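Local coordinates for protein nucleoporin nup120 (Schizosaccharomyces pombe, PDB 4GQ2) that serves as a structural component of the nuclear pore complex and may also dock transiently associated nuclear transport factors, at residues G70-R75 with T146-P151. Sequence-based numbering, arbitrary orientation.
Sequences GSQTLR and TWFQLP
Phe148 reaches from a short helical turn, in which Thr146 O accepts from the backbone N of both Gln149 and Leu150, toward the side chains of Gln72 and Leu74, and following it outward accounts for nearly the whole contact. Its chi1 of -61° places CG beside the backbone N and anti to the carbonyl carbon, and the side chains of Phe148 and Leu74 together bridge the 10.6 Å between their CA atoms. CB of Phe148 stops short of contact, its nearest neighbour across the interface being Gln72 NE2 at 4.8 Å. Phe148 CG lies 4.5 Å from Gln72 NE2, and Phe148 CD2 comes within 4.3 Å of it. That nitrogen lies obliquely to the ring, and its hydrogen bond goes to Asp88 OD2, so the amide is held by a partner on the next strand of the sheet.

On the other ortho side, CD1 of Phe148 remains 4.9 Å from Leu74 CD2. Farther out the approach tightens: Phe148 CE1 is 4.3 Å from Leu74 CD2, while Phe148 CE2 is 4.5 Å from the same methyl. The tip makes the closest apolar contact, Phe148 CZ meeting Leu74 CD2 at 4.1 Å, again at an oblique angle to the ring.

Only 113 Å² is buried in total, yet all three touching residues are buried, so this is a small but buried junction, in which one apolar pair sits beside a hydrogen-bonded amide. Phe148 also touches Val103 on strand 101-106, which belongs to the same sheet as Leu74. Residues 146-149 lie in the connection between strands 138-143 and 160-163, the last two strands of the next four-stranded antiparallel sheet. A ring from an inter-strand connection thus packs on the adjoining sheet, an arrangement consistent with neighbouring blades of the Nup120/160 beta-propeller domain.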
loop_
_atom_site.group_PDB
_atom_site.type_symbol
_atom_site.label_atom_id
_atom_site.label_comp_id
_atom_site.label_asym_id
_atom_site.label_seq_id
_atom_site.Cartn_x
_atom_site.Cartn_y
_atom_site.Cartn_z
ATOM N N GLY A 70 -11.551 29.015 5.122
ATOM C CA GLY A 70 -10.923 29.146 6.437
ATOM C C GLY A 70 -9.417 29.299 6.307
ATOM O O GLY A 70 -8.912 29.673 5.242
ATOM N N SER A 71 -8.701 28.996 7.387
ATOM C CA SER A 71 -7.248 29.187 7.448
ATOM C C SER A 71 -6.457 28.284 6.504
ATOM O O SER A 71 -6.744 27.092 6.378
ATOM C CB SER A 71 -6.743 28.963 8.873
ATOM O OG SER A 71 -7.541 29.651 9.818
ATOM N N GLN A 72 -5.461 28.862 5.842
ATOM C CA GLN A 72 -4.463 28.062 5.147
ATOM C C GLN A 72 -3.257 27.887 6.066
ATOM O O GLN A 72 -2.827 28.835 6.725
ATOM C CB GLN A 72 -4.059 28.685 3.808
ATOM C CG GLN A 72 -3.499 27.663 2.823
ATOM C CD GLN A 72 -3.569 28.106 1.370
ATOM O OE1 GLN A 72 -3.533 29.299 1.062
ATOM N NE2 GLN A 72 -3.664 27.134 0.463
ATOM N N THR A 73 -2.744 26.660 6.126
ATOM C CA THR A 73 -1.606 26.330 6.973
ATOM C C THR A 73 -0.478 25.825 6.081
ATOM O O THR A 73 -0.598 24.789 5.429
ATOM C CB THR A 73 -1.981 25.298 8.058
ATOM O OG1 THR A 73 -3.124 25.762 8.790
ATOM C CG2 THR A 73 -0.839 25.095 9.026
ATOM N N LEU A 74 0.609 26.585 6.046
ATOM C CA LEU A 74 1.667 26.369 5.072
ATOM C C LEU A 74 2.987 25.996 5.715
ATOM O O LEU A 74 3.425 26.626 6.676
ATOM C CB LEU A 74 1.842 27.616 4.201
ATOM C CG LEU A 74 0.605 28.087 3.425
ATOM C CD1 LEU A 74 0.908 29.397 2.708
ATOM C CD2 LEU A 74 0.118 27.021 2.442
ATOM N N ARG A 75 3.627 24.973 5.167
ATOM C CA ARG A 75 4.909 24.545 5.669
ATOM C C ARG A 75 6.018 24.923 4.696
ATOM O O ARG A 75 6.030 24.484 3.544
ATOM C CB ARG A 75 4.890 23.040 5.956
ATOM C CG ARG A 75 6.244 22.353 5.943
ATOM C CD ARG A 75 7.123 22.729 7.124
ATOM N NE ARG A 75 8.483 22.271 6.855
ATOM C CZ ARG A 75 9.032 21.185 7.387
ATOM N NH1 ARG A 75 8.355 20.446 8.259
ATOM N NH2 ARG A 75 10.268 20.842 7.042
ATOM N N THR A 146 -4.006 29.942 -5.955
ATOM C CA THR A 146 -4.040 29.272 -7.258
ATOM C C THR A 146 -2.830 28.372 -7.499
ATOM O O THR A 146 -2.948 27.327 -8.144
ATOM C CB THR A 146 -4.123 30.318 -8.394
ATOM O OG1 THR A 146 -5.390 30.979 -8.334
ATOM C CG2 THR A 146 -3.976 29.675 -9.766
ATOM N N TRP A 147 -1.671 28.786 -6.985
ATOM C CA TRP A 147 -0.414 28.081 -7.229
ATOM C C TRP A 147 -0.458 26.681 -6.705
ATOM O O TRP A 147 0.194 25.781 -7.240
ATOM C CB TRP A 147 0.750 28.801 -6.564
ATOM C CG TRP A 147 1.039 30.187 -7.073
ATOM C CD1 TRP A 147 0.444 30.854 -8.144
ATOM C CD2 TRP A 147 2.056 31.109 -6.569
ATOM N NE1 TRP A 147 0.988 32.098 -8.305
ATOM C CE2 TRP A 147 1.961 32.316 -7.397
ATOM C CE3 TRP A 147 2.993 31.066 -5.543
ATOM C CZ2 TRP A 147 2.780 33.417 -7.189
ATOM C CZ3 TRP A 147 3.815 32.180 -5.342
ATOM C CH2 TRP A 147 3.712 33.326 -6.148
ATOM N N PHE A 148 -1.218 26.497 -5.633
ATOM C CA PHE A 148 -1.342 25.205 -5.004
ATOM C C PHE A 148 -2.401 24.347 -5.681
ATOM O O PHE A 148 -2.410 23.129 -5.514
ATOM C CB PHE A 148 -1.665 25.387 -3.517
ATOM C CG PHE A 148 -0.608 26.135 -2.762
ATOM C CD1 PHE A 148 0.485 25.462 -2.224
ATOM C CD2 PHE A 148 -0.693 27.513 -2.600
ATOM C CE1 PHE A 148 1.469 26.150 -1.531
ATOM C CE2 PHE A 148 0.292 28.204 -1.912
ATOM C CZ PHE A 148 1.374 27.522 -1.379
ATOM N N GLN A 149 -3.274 24.978 -6.467
ATOM C CA GLN A 149 -4.489 24.314 -6.939
ATOM C C GLN A 149 -4.480 23.927 -8.405
ATOM O O GLN A 149 -4.992 22.871 -8.762
ATOM C CB GLN A 149 -5.710 25.176 -6.647
ATOM C CG GLN A 149 -5.898 25.523 -5.179
ATOM C CD GLN A 149 -6.821 26.707 -4.986
ATOM O OE1 GLN A 149 -7.094 27.448 -5.927
ATOM N NE2 GLN A 149 -7.310 26.891 -3.762
ATOM N N LEU A 150 -3.910 24.779 -9.250
ATOM C CA LEU A 150 -4.014 24.601 -10.696
ATOM C C LEU A 150 -2.651 24.407 -11.340
ATOM O O LEU A 150 -1.698 25.093 -10.963
ATOM C CB LEU A 150 -4.718 25.804 -11.335
ATOM C CG LEU A 150 -6.119 26.201 -10.846
ATOM C CD1 LEU A 150 -6.509 27.554 -11.423
ATOM C CD2 LEU A 150 -7.169 25.140 -11.169
ATOM N N PRO A 151 -2.557 23.481 -12.321
ATOM C CA PRO A 151 -1.298 23.212 -13.023
ATOM C C PRO A 151 -0.820 24.413 -13.842
ATOM O O PRO A 151 -1.647 25.164 -14.369
ATOM C CB PRO A 151 -1.646 22.030 -13.942
ATOM C CG PRO A 151 -3.124 22.082 -14.107
ATOM C CD PRO A 151 -3.668 22.655 -12.834
#